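Local coordinates for CheC-like superfamily protein (Shewanella oneidensis, PDB 3H2D) that probably dephosphorylates a CheY-type response regulator in chemotactic signalling, acting as a CheX phosphatase of the CheC-like family, at residues A22-T27 / Q64-Q69; G56-T61 / N95-G100; I60-K65 / D88-I93; G100-L105 / F112-P117. One frame throughout, in Å; residues are numbered along the deposited sequence. Where two conformers were deposited one is given.

Interaction 1: A22-T27 / Q64-Q69; sequences ASLELT and QKLVLQ
Gln69 NE2 is hydrogen-bonded to Asn73 OD1 one turn further along the same helix, so NE2 is engaged there while the aliphatic base of the side chain faces Leu24. Asn73 has a second role: its ND2 bonds to Ala22 O, and one carboxamide thus joins the helix to the loop that Leu24 belongs to. The direct contact between the segments is wholly apolar. Leu24 CD1 lies 3.8 Å from Gln69 CG, and Leu24 CD2 lies 3.9 Å from Leu66 CD1. Leu24 can send both methyls into this corner because its CG stands anti to the backbone N (chi1 -166°), which extends the chain toward the helix. Leu66 divides its branches between two partners. Its CD1 takes the Leu24 methyls, while its CD2 meets Leu26 CD2 at 4.0 Å, the side chains crossing at a slant rather than end on. Three leucines are buried here with no hydrogen bond between the segments, an ordinary example of a loop sealed onto a helix by branched side chains. Ile70 backs Leu24 from helix 64-75, and Leu66 touches Ser142, so the linker between helix 8-21 and strand 27-33 packs on helix 64-75 and, through Leu26 on Phe140, on strand 135-142.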
loop_
_atom_site.group_PDB
_atom_site.type_symbol
_atom_site.label_atom_id
_atom_site.label_comp_id
_atom_site.label_asym_id
_atom_site.label_seq_id
_atom_site.Cartn_x
_atom_site.Cartn_y
_atom_site.Cartn_z
ATOM N N ALA B 22 -4.572 18.637 14.277
ATOM C CA ALA B 22 -3.914 17.904 15.355
ATOM C C ALA B 22 -3.058 18.799 16.257
ATOM O O ALA B 22 -2.379 18.285 17.153
ATOM C CB ALA B 22 -3.077 16.710 14.796
ATOM N N SER B 23 -3.083 20.111 16.007
ATOM C CA SER B 23 -2.263 21.088 16.720
ATOM C C SER B 23 -0.833 20.606 17.009
ATOM O O SER B 23 -0.308 20.836 18.097
ATOM C CB SER B 23 -2.935 21.483 18.034
ATOM O OG SER B 23 -4.271 21.901 17.826
ATOM N N LEU B 24 -0.205 19.948 16.042
ATOM C CA LEU B 24 1.117 19.362 16.248
ATOM C C LEU B 24 2.037 19.858 15.125
ATOM O O LEU B 24 1.805 19.540 13.966
ATOM C CB LEU B 24 0.985 17.826 16.229
ATOM C CG LEU B 24 2.161 16.985 16.738
ATOM C CD1 LEU B 24 1.708 15.603 17.155
ATOM C CD2 LEU B 24 3.255 16.898 15.669
ATOM N N GLU B 25 3.064 20.628 15.483
ATOM C CA GLU B 25 3.998 21.204 14.511
ATOM C C GLU B 25 4.971 20.138 13.987
ATOM O O GLU B 25 5.815 19.652 14.737
ATOM C CB GLU B 25 4.780 22.365 15.157
ATOM C CG GLU B 25 5.709 23.158 14.211
ATOM C CD GLU B 25 6.838 23.881 14.960
ATOM O OE1 GLU B 25 6.877 25.129 14.907
ATOM O OE2 GLU B 25 7.684 23.205 15.611
ATOM N N LEU B 26 4.804 19.743 12.721
ATOM C CA LEU B 26 5.782 18.922 12.028
ATOM C C LEU B 26 6.733 19.863 11.307
ATOM O O LEU B 26 6.293 20.817 10.667
ATOM C CB LEU B 26 5.091 18.014 11.018
ATOM C CG LEU B 26 4.403 16.773 11.579
ATOM C CD1 LEU B 26 3.631 16.082 10.462
ATOM C CD2 LEU B 26 5.386 15.815 12.228
ATOM N N THR B 27 8.030 19.634 11.396
ATOM C CA THR B 27 8.961 20.449 10.616
ATOM C C THR B 27 9.442 19.619 9.435
ATOM O O THR B 27 10.094 18.604 9.637
ATOM C CB THR B 27 10.134 20.904 11.447
ATOM O OG1 THR B 27 9.659 21.739 12.504
ATOM C CG2 THR B 27 11.138 21.709 10.587
ATOM N N GLN B 64 5.528 5.262 15.895
ATOM C CA GLN B 64 4.434 5.002 16.816
ATOM C C GLN B 64 4.150 6.150 17.758
ATOM O O GLN B 64 2.980 6.491 17.980
ATOM C CB GLN B 64 4.696 3.733 17.617
ATOM C CG GLN B 64 3.616 3.470 18.658
ATOM C CD GLN B 64 3.651 2.088 19.249
ATOM O OE1 GLN B 64 3.730 1.106 18.545
ATOM N NE2 GLN B 64 3.574 2.017 20.585
ATOM N N LYS B 65 5.181 6.713 18.404
ATOM C CA LYS B 65 4.902 7.776 19.414
ATOM C C LYS B 65 4.238 9.023 18.754
ATOM O O LYS B 65 3.341 9.672 19.330
ATOM C CB LYS B 65 6.183 8.157 20.161
ATOM C CG LYS B 65 5.978 9.103 21.325
ATOM C CD LYS B 65 7.315 9.643 21.798
ATOM C CE LYS B 65 7.191 10.611 22.942
ATOM N NZ LYS B 65 6.861 9.894 24.232
ATOM N N LEU B 66 4.659 9.308 17.532
ATOM C CA LEU B 66 4.100 10.409 16.769
ATOM C C LEU B 66 2.641 10.168 16.409
ATOM O O LEU B 66 1.811 11.058 16.656
ATOM C CB LEU B 66 4.928 10.721 15.535
ATOM C CG LEU B 66 4.388 11.770 14.541
ATOM C CD1 LEU B 66 4.048 13.112 15.175
ATOM C CD2 LEU B 66 5.332 11.955 13.325
ATOM N N VAL B 67 2.317 9.007 15.840
ATOM C CA VAL B 67 0.931 8.761 15.426
ATOM C C VAL B 67 0.001 8.716 16.661
ATOM O O VAL B 67 -1.151 9.139 16.588
ATOM C CB VAL B 67 0.782 7.465 14.608
ATOM C CG1 VAL B 67 0.785 6.262 15.475
ATOM C CG2 VAL B 67 -0.482 7.493 13.662
ATOM N N LEU B 68 0.485 8.163 17.773
ATOM C CA LEU B 68 -0.294 8.174 19.007
ATOM C C LEU B 68 -0.523 9.581 19.574
ATOM O O LEU B 68 -1.587 9.852 20.160
ATOM C CB LEU B 68 0.303 7.248 20.047
ATOM C CG LEU B 68 0.286 5.745 19.720
ATOM C CD1 LEU B 68 1.003 4.991 20.833
ATOM C CD2 LEU B 68 -1.178 5.241 19.569
ATOM N N GLN B 69 0.441 10.466 19.444
ATOM C CA GLN B 69 0.225 11.849 19.842
ATOM C C GLN B 69 -0.758 12.565 18.917
ATOM O O GLN B 69 -1.530 13.412 19.378
ATOM C CB GLN B 69 1.522 12.652 19.878
ATOM C CG GLN B 69 1.387 14.031 20.573
ATOM C CD GLN B 69 0.951 13.948 22.013
ATOM O OE1 GLN B 69 1.575 13.253 22.813
ATOM N NE2 GLN B 69 -0.125 14.661 22.366
#

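Interaction 2: G56-T61 / N95-G100; sequences GSLSIT and NMVTGG
Strand segment 56-61 offers Leu58 and Ile60 to Val97 and Thr98 of helix segment 95-100, the two axes approaching to 10.1 Å with their chain directions 136° apart. Ile60 and Val97 reach toward each other tip to tip: the terminal methyl CD1 of Ile60 sits 3.8 Å from Val97 CB and touches both of that valine's methyls at much the same distance. It gets there because CG1 of Ile60 is anti to the carbonyl carbon (chi1 -52°) and the rest of the chain is extended. Leu58 and Thr98 instead slide past one another in opposite directions. Leu58 CD2 comes within 3.1 Å of Thr98 OG1, a tight fit for a methyl and a hydroxyl, while the same methyl stays 4.3 Å from Val97 CG1. The hydroxyl has its polar needs met within the helix, where Thr98 OG1 is hydrogen-bonded to Thr94 O, and can therefore lie buried against a hydrocarbon. This is the helix-on-sheet layer of the CheC-like fold, in which alternate residues of an antiparallel strand serve opposite faces. Leu58 and Ile60 point to the helix; Ser57 and Ser59 point to the other face, where their hydroxyls bond to His129 and their side chains pack against Thr116 and Met118 of the second subunit. On the helix side, Phe10 and Leu14 of helix 8-21 cover Leu58 and Val97 respectively, and Ile47 of the adjacent strand touches both Leu58 and Thr98.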
loop_
_atom_site.group_PDB
_atom_site.type_symbol
_atom_site.label_atom_id
_atom_site.label_comp_id
_atom_site.label_asym_id
_atom_site.label_seq_id
_atom_site.Cartn_x
_atom_site.Cartn_y
_atom_site.Cartn_z
ATOM N N GLY B 56 0.118 6.626 -10.146
ATOM C CA GLY B 56 1.133 6.646 -9.132
ATOM C C GLY B 56 0.671 6.234 -7.786
ATOM O O GLY B 56 -0.403 5.669 -7.632
ATOM N N SER B 57 1.502 6.583 -6.815
ATOM C CA SER B 57 1.370 6.059 -5.469
ATOM C C SER B 57 1.813 7.095 -4.459
ATOM O O SER B 57 2.714 7.884 -4.729
ATOM C CB SER B 57 2.249 4.787 -5.327
ATOM O OG SER B 57 3.598 5.005 -5.808
ATOM N N LEU B 58 1.140 7.095 -3.306
ATOM C CA LEU B 58 1.476 7.909 -2.140
ATOM C C LEU B 58 1.558 7.023 -0.900
ATOM O O LEU B 58 0.724 6.157 -0.715
ATOM C CB LEU B 58 0.374 8.924 -1.895
ATOM C CG LEU B 58 0.364 9.685 -0.571
ATOM C CD1 LEU B 58 1.604 10.592 -0.480
ATOM C CD2 LEU B 58 -0.915 10.487 -0.479
ATOM N N SER B 59 2.593 7.238 -0.090
ATOM C CA SER B 59 2.713 6.635 1.257
ATOM C C SER B 59 2.998 7.725 2.287
ATOM O O SER B 59 3.762 8.648 2.035
ATOM C CB SER B 59 3.764 5.513 1.347
ATOM O OG SER B 59 5.071 5.961 1.079
ATOM N N ILE B 60 2.349 7.613 3.442
ATOM C CA ILE B 60 2.592 8.496 4.571
ATOM C C ILE B 60 2.936 7.564 5.734
ATOM O O ILE B 60 2.110 6.806 6.168
ATOM C CB ILE B 60 1.351 9.331 4.940
ATOM C CG1 ILE B 60 0.779 10.077 3.731
ATOM C CG2 ILE B 60 1.638 10.349 6.053
ATOM C CD1 ILE B 60 -0.662 10.654 4.037
ATOM N N THR B 61 4.132 7.705 6.269
ATOM C CA THR B 61 4.663 6.774 7.260
ATOM C C THR B 61 4.928 7.525 8.546
ATOM O O THR B 61 5.435 8.642 8.471
ATOM C CB THR B 61 5.959 6.146 6.714
ATOM O OG1 THR B 61 5.646 5.385 5.521
ATOM C CG2 THR B 61 6.653 5.227 7.770
ATOM N N ASN B 95 -6.739 9.758 3.337
ATOM C CA ASN B 95 -7.764 10.272 2.438
ATOM C C ASN B 95 -7.754 11.804 2.382
ATOM O O ASN B 95 -7.927 12.379 1.302
ATOM C CB ASN B 95 -9.162 9.848 2.867
ATOM C CG ASN B 95 -9.586 8.547 2.301
ATOM O OD1 ASN B 95 -9.172 8.152 1.207
ATOM N ND2 ASN B 95 -10.464 7.837 3.073
HETATM N N MSE B 96 -7.568 12.472 3.525
HETATM C CA MSE B 96 -7.581 13.941 3.520
HETATM C C MSE B 96 -6.336 14.555 2.874
HETATM O O MSE B 96 -6.450 15.570 2.200
HETATM C CB MSE B 96 -7.772 14.513 4.943
HETATM C CG MSE B 96 -9.064 14.134 5.539
HETATM SE SE MSE B 96 -9.259 15.083 7.263
HETATM C CE MSE B 96 -8.171 13.925 8.329
ATOM N N VAL B 97 -5.159 13.951 3.075
ATOM C CA VAL B 97 -3.927 14.403 2.410
ATOM C C VAL B 97 -4.045 14.287 0.873
ATOM O O VAL B 97 -3.758 15.233 0.105
ATOM C CB VAL B 97 -2.701 13.624 2.946
ATOM C CG1 VAL B 97 -1.407 13.923 2.096
ATOM C CG2 VAL B 97 -2.507 13.982 4.423
ATOM N N THR B 98 -4.498 13.114 0.440
ATOM C CA THR B 98 -4.631 12.794 -0.983
ATOM C C THR B 98 -5.723 13.604 -1.604
ATOM O O THR B 98 -5.567 14.117 -2.706
ATOM C CB THR B 98 -4.957 11.312 -1.178
ATOM O OG1 THR B 98 -4.021 10.546 -0.411
ATOM C CG2 THR B 98 -4.819 10.896 -2.708
ATOM N N GLY B 99 -6.827 13.761 -0.886
ATOM C CA GLY B 99 -7.909 14.613 -1.356
ATOM C C GLY B 99 -7.592 16.079 -1.499
ATOM O O GLY B 99 -7.993 16.720 -2.500
ATOM N N GLY B 100 -6.887 16.637 -0.522
ATOM C CA GLY B 100 -6.458 18.015 -0.613
ATOM C C GLY B 100 -5.470 18.223 -1.742
ATOM O O GLY B 100 -5.527 19.236 -2.453
#

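Interaction 3: I60-K65 / D88-I93; sequences ITFEQK and DLVGEI
Val90, two residues after Asp88, whose OD1 forms a salt bridge with Lys130 of the second subunit, is the first residue of segment 88-93 to touch the other side; it places its CG1 methyl 4.4 Å from Phe62 CE1, coming in obliquely to the ring. That branch is anti to the backbone N (chi1 170°), which carries it off the helix toward the aromatic side chain, and Val43 and Val67 also press on Val90. Its carbonyl O is hydrogen-bonded to Thr94 OG1 one turn on, a bond that stays within the helix. Glu92 is exposed on the side of the helix remote from Phe62. Glu92 and Asn95 have the spacing of the Glu-x-x-Asn signature of CheC and CheX phosphatases, so the packing described here lies at the back of a helix whose outer surface is consistent with such a site. Ile93 then returns to the buried side. Its CG2 lies near the plane of the Phe62 ring, at the edge, 4.4 Å from Phe62 CZ, and the same methyl is 4.7 Å from Ile60 CD1, a looser approach. Ring and aliphatic branches meet without any hydrogen bond, so shape and dispersion carry the contact. Phe62 ends strand 54-62, and Glu63 follows at the N-cap position of helix 64-75; with Ile70 of that helix touching both Phe62 and Ile93, and Val43 of strand 43-51 alongside, the ring fills the corner where the sheet and the two helices meet.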
loop_
_atom_site.group_PDB
_atom_site.type_symbol
_atom_site.label_atom_id
_atom_site.label_comp_id
_atom_site.label_asym_id
_atom_site.label_seq_id
_atom_site.Cartn_x
_atom_site.Cartn_y
_atom_site.Cartn_z
ATOM N N ILE B 60 2.349 7.613 3.442
ATOM C CA ILE B 60 2.592 8.496 4.571
ATOM C C ILE B 60 2.936 7.564 5.734
ATOM O O ILE B 60 2.110 6.806 6.168
ATOM C CB ILE B 60 1.351 9.331 4.940
ATOM C CG1 ILE B 60 0.779 10.077 3.731
ATOM C CG2 ILE B 60 1.638 10.349 6.053
ATOM C CD1 ILE B 60 -0.662 10.654 4.037
ATOM N N THR B 61 4.132 7.705 6.269
ATOM C CA THR B 61 4.663 6.774 7.260
ATOM C C THR B 61 4.928 7.525 8.546
ATOM O O THR B 61 5.435 8.642 8.471
ATOM C CB THR B 61 5.959 6.146 6.714
ATOM O OG1 THR B 61 5.646 5.385 5.521
ATOM C CG2 THR B 61 6.653 5.227 7.770
ATOM N N PHE B 62 4.553 6.928 9.683
ATOM C CA PHE B 62 4.691 7.521 11.016
ATOM C C PHE B 62 5.389 6.576 12.005
ATOM O O PHE B 62 5.100 5.369 12.023
ATOM C CB PHE B 62 3.332 7.844 11.652
ATOM C CG PHE B 62 2.436 8.755 10.851
ATOM C CD1 PHE B 62 1.544 8.219 9.932
ATOM C CD2 PHE B 62 2.436 10.130 11.046
ATOM C CE1 PHE B 62 0.688 9.066 9.203
ATOM C CE2 PHE B 62 1.568 10.961 10.338
ATOM C CZ PHE B 62 0.691 10.413 9.433
ATOM N N GLU B 63 6.228 7.119 12.896
ATOM C CA GLU B 63 6.652 6.382 14.082
ATOM C C GLU B 63 5.521 6.304 15.078
ATOM O O GLU B 63 4.658 7.175 15.104
ATOM C CB GLU B 63 7.903 7.032 14.730
ATOM C CG GLU B 63 9.115 6.759 13.887
ATOM C CD GLU B 63 10.349 7.492 14.313
ATOM O OE1 GLU B 63 10.230 8.506 15.030
ATOM O OE2 GLU B 63 11.442 7.062 13.874
ATOM N N GLN B 64 5.528 5.262 15.895
ATOM C CA GLN B 64 4.434 5.002 16.816
ATOM C C GLN B 64 4.150 6.150 17.758
ATOM O O GLN B 64 2.980 6.491 17.980
ATOM C CB GLN B 64 4.696 3.733 17.617
ATOM C CG GLN B 64 3.616 3.470 18.658
ATOM C CD GLN B 64 3.651 2.088 19.249
ATOM O OE1 GLN B 64 3.730 1.106 18.545
ATOM N NE2 GLN B 64 3.574 2.017 20.585
ATOM N N LYS B 65 5.181 6.713 18.404
ATOM C CA LYS B 65 4.902 7.776 19.414
ATOM C C LYS B 65 4.238 9.023 18.754
ATOM O O LYS B 65 3.341 9.672 19.330
ATOM C CB LYS B 65 6.183 8.157 20.161
ATOM C CG LYS B 65 5.978 9.103 21.325
ATOM C CD LYS B 65 7.315 9.643 21.798
ATOM C CE LYS B 65 7.191 10.611 22.942
ATOM N NZ LYS B 65 6.861 9.894 24.232
ATOM N N ASP B 88 -7.589 3.086 11.474
ATOM C CA ASP B 88 -8.697 3.867 10.928
ATOM C C ASP B 88 -8.336 5.363 10.811
ATOM O O ASP B 88 -8.558 5.964 9.780
ATOM C CB ASP B 88 -9.928 3.745 11.824
ATOM C CG ASP B 88 -10.611 2.424 11.711
ATOM O OD1 ASP B 88 -10.314 1.604 10.814
ATOM O OD2 ASP B 88 -11.509 2.231 12.530
ATOM N N LEU B 89 -7.729 5.942 11.840
ATOM C CA LEU B 89 -7.360 7.354 11.769
ATOM C C LEU B 89 -6.309 7.608 10.681
ATOM O O LEU B 89 -6.398 8.584 9.965
ATOM C CB LEU B 89 -6.825 7.868 13.117
ATOM C CG LEU B 89 -6.439 9.373 13.145
ATOM C CD1 LEU B 89 -7.650 10.276 12.865
ATOM C CD2 LEU B 89 -5.852 9.721 14.495
ATOM N N VAL B 90 -5.316 6.742 10.589
ATOM C CA VAL B 90 -4.306 6.877 9.550
ATOM C C VAL B 90 -4.953 6.803 8.162
ATOM O O VAL B 90 -4.559 7.543 7.239
ATOM C CB VAL B 90 -3.172 5.845 9.744
ATOM C CG1 VAL B 90 -2.228 5.806 8.511
ATOM C CG2 VAL B 90 -2.407 6.173 11.065
ATOM N N GLY B 91 -5.939 5.932 7.995
ATOM C CA GLY B 91 -6.698 5.843 6.749
ATOM C C GLY B 91 -7.377 7.148 6.432
ATOM O O GLY B 91 -7.319 7.614 5.294
ATOM N N GLU B 92 -8.000 7.761 7.431
ATOM C CA GLU B 92 -8.683 9.052 7.229
ATOM C C GLU B 92 -7.709 10.175 6.957
ATOM O O GLU B 92 -7.959 10.995 6.091
ATOM C CB GLU B 92 -9.594 9.420 8.408
ATOM C CG GLU B 92 -10.850 8.567 8.492
ATOM C CD GLU B 92 -11.674 8.643 7.177
ATOM O OE1 GLU B 92 -11.781 9.748 6.595
ATOM O OE2 GLU B 92 -12.163 7.596 6.693
ATOM N N ILE B 93 -6.581 10.188 7.640
ATOM C CA ILE B 93 -5.530 11.165 7.330
ATOM C C ILE B 93 -5.068 10.988 5.899
ATOM O O ILE B 93 -4.897 11.975 5.145
ATOM C CB ILE B 93 -4.300 11.052 8.308
ATOM C CG1 ILE B 93 -4.732 11.478 9.715
ATOM C CG2 ILE B 93 -3.121 11.882 7.798
ATOM C CD1 ILE B 93 -3.659 11.252 10.775
#

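Interaction 4: G100-L105 / F112-P117; sequences GAKNLL and FEMATP
Lys102 and Phe112 join the late turns of helix 84-107 to the start of strand 113-122, at the helix-to-strand return of the CheC-like alpha/beta fold. The tight part is the phenylalanine ring. Its CZ lies 3.5 Å from Lys102 CA, Lys102 CG stands over one face, 4.3 Å above the plane and offset toward the rim, and Leu105 CD1 meets the edge, 3.7 Å from Phe112 CE2. Met49 and Thr98 press on the same ring. The outer part is polar: one short bond, then looser ones toward solvent. The lysine chain runs extended past the ring (chi1 176°) and bends only at its last torsion, bringing NZ to 2.7 Å from Phe112 O, with a C=O...N angle of 155°. From there NZ also forms a longer salt bridge, 3.3 Å to OE2 of exposed Glu113, which it meets from above the carboxylate plane. With an alanine here both NZ bonds go, which would probably leave the Glu113 carboxylate without its positive mate and the ring face short of the Lys102 CG cover. Away from the carboxylate, a water bridges the two backbones: it donates to Lys102 O at 2.8 Å and weakly accepts from Phe112 N at 3.4 Å.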
loop_
_atom_site.group_PDB
_atom_site.type_symbol
_atom_site.label_atom_id
_atom_site.label_comp_id
_atom_site.label_asym_id
_atom_site.label_seq_id
_atom_site.Cartn_x
_atom_site.Cartn_y
_atom_site.Cartn_z
ATOM N N GLY B 100 -6.887 16.637 -0.522
ATOM C CA GLY B 100 -6.458 18.015 -0.613
ATOM C C GLY B 100 -5.470 18.223 -1.742
ATOM O O GLY B 100 -5.527 19.236 -2.453
ATOM N N ALA B 101 -4.593 17.244 -1.939
ATOM C CA ALA B 101 -3.638 17.287 -3.056
ATOM C C ALA B 101 -4.363 17.210 -4.398
ATOM O O ALA B 101 -4.028 17.923 -5.373
ATOM C CB ALA B 101 -2.643 16.151 -2.934
ATOM N N LYS B 102 -5.349 16.310 -4.475
ATOM C CA LYS B 102 -6.193 16.222 -5.683
ATOM C C LYS B 102 -6.822 17.573 -6.010
ATOM O O LYS B 102 -6.802 18.005 -7.162
ATOM C CB LYS B 102 -7.269 15.146 -5.450
ATOM C CG LYS B 102 -8.248 15.021 -6.587
ATOM C CD LYS B 102 -9.257 13.921 -6.292
ATOM C CE LYS B 102 -10.462 13.942 -7.208
ATOM N NZ LYS B 102 -10.209 14.184 -8.629
ATOM N N ASN B 103 -7.388 18.244 -5.001
ATOM C CA ASN B 103 -7.963 19.557 -5.197
ATOM C C ASN B 103 -6.947 20.598 -5.705
ATOM O O ASN B 103 -7.200 21.280 -6.682
ATOM C CB ASN B 103 -8.578 20.076 -3.905
ATOM C CG ASN B 103 -9.329 21.365 -4.110
ATOM O OD1 ASN B 103 -10.141 21.501 -5.031
ATOM N ND2 ASN B 103 -9.062 22.312 -3.267
ATOM N N LEU B 104 -5.846 20.726 -4.977
ATOM C CA LEU B 104 -4.783 21.662 -5.345
ATOM C C LEU B 104 -4.180 21.399 -6.753
ATOM O O LEU B 104 -4.023 22.325 -7.543
ATOM C CB LEU B 104 -3.687 21.598 -4.267
ATOM C CG LEU B 104 -4.073 22.168 -2.896
ATOM C CD1 LEU B 104 -2.969 21.847 -1.850
ATOM C CD2 LEU B 104 -4.388 23.675 -2.986
ATOM N N LEU B 105 -3.823 20.142 -7.035
ATOM C CA LEU B 105 -3.366 19.716 -8.369
ATOM C C LEU B 105 -4.406 19.877 -9.494
ATOM O O LEU B 105 -4.083 20.294 -10.604
ATOM C CB LEU B 105 -2.822 18.255 -8.301
ATOM C CG LEU B 105 -1.457 18.154 -7.617
ATOM C CD1 LEU B 105 -1.187 16.700 -7.164
ATOM C CD2 LEU B 105 -0.317 18.729 -8.512
ATOM N N PHE B 112 -6.336 13.529 -11.323
ATOM C CA PHE B 112 -6.284 12.114 -10.909
ATOM C C PHE B 112 -7.422 11.833 -9.968
ATOM O O PHE B 112 -8.028 12.756 -9.373
ATOM C CB PHE B 112 -4.944 11.712 -10.260
ATOM C CG PHE B 112 -4.701 12.315 -8.921
ATOM C CD1 PHE B 112 -5.128 11.698 -7.759
ATOM C CD2 PHE B 112 -3.988 13.501 -8.824
ATOM C CE1 PHE B 112 -4.880 12.289 -6.500
ATOM C CE2 PHE B 112 -3.744 14.079 -7.622
ATOM C CZ PHE B 112 -4.166 13.493 -6.449
ATOM N N GLU B 113 -7.720 10.531 -9.859
ATOM C CA GLU B 113 -8.683 9.983 -8.912
ATOM C C GLU B 113 -7.875 9.085 -7.967
ATOM O O GLU B 113 -6.944 8.391 -8.391
ATOM C CB GLU B 113 -9.726 9.120 -9.627
ATOM C CG GLU B 113 -10.664 9.822 -10.580
ATOM C CD GLU B 113 -11.386 10.963 -9.921
ATOM O OE1 GLU B 113 -11.700 10.846 -8.716
ATOM O OE2 GLU B 113 -11.632 11.987 -10.612
HETATM N N MSE B 114 -8.218 9.131 -6.690
HETATM C CA MSE B 114 -7.633 8.251 -5.683
HETATM C C MSE B 114 -8.391 6.932 -5.603
HETATM O O MSE B 114 -9.595 6.870 -5.857
HETATM C CB MSE B 114 -7.644 8.917 -4.307
HETATM C CG MSE B 114 -8.967 9.003 -3.593
HETATM SE SE MSE B 114 -8.697 10.017 -1.894
HETATM C CE MSE B 114 -8.602 11.662 -2.787
ATOM N N ALA B 115 -7.663 5.890 -5.209
ATOM C CA ALA B 115 -8.247 4.605 -4.901
ATOM C C ALA B 115 -8.590 4.713 -3.413
ATOM O O ALA B 115 -9.037 5.763 -2.974
ATOM C CB ALA B 115 -7.248 3.489 -5.196
ATOM N N THR B 116 -8.415 3.644 -2.645
ATOM C CA THR B 116 -8.818 3.621 -1.264
ATOM C C THR B 116 -7.599 3.287 -0.356
ATOM O O THR B 116 -6.699 2.588 -0.766
ATOM C CB THR B 116 -9.931 2.632 -1.038
ATOM O OG1 THR B 116 -9.513 1.343 -1.485
ATOM C CG2 THR B 116 -11.195 3.044 -1.768
ATOM N N PRO B 117 -7.602 3.788 0.892
ATOM C CA PRO B 117 -6.408 3.629 1.688
ATOM C C PRO B 117 -6.165 2.199 2.149
ATOM O O PRO B 117 -7.090 1.452 2.384
ATOM C CB PRO B 117 -6.684 4.474 2.932
ATOM C CG PRO B 117 -7.752 5.399 2.536
ATOM C CD PRO B 117 -8.610 4.579 1.619
HETATM O O HOH W 1 -6.405 16.373 -9.385
#

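How the interactions relate
Helix 84-107 is the common element of interactions 3, 2 and 4, which in that order use successive portions of it, against the end of strand 54-62, the body of that strand and the start of strand 113-122. Interaction 1 stands apart from that helix but borders interaction 3 through helix 64-75, with Val67 touching both Val90 and Phe62. Their centres are about 10 Å apart, those of interactions 2 and 3 about 11 Å, and those of interactions 2 and 4 about 7 Å. Interactions 1 and 4 lie on opposite sides of the chain's centre, about 23 Å apart. Along the chain, interactions 1 and 2 alternate their segments, whereas interaction 4 follows the other three. The long helix is thus held to the antiparallel sheet along much of its length.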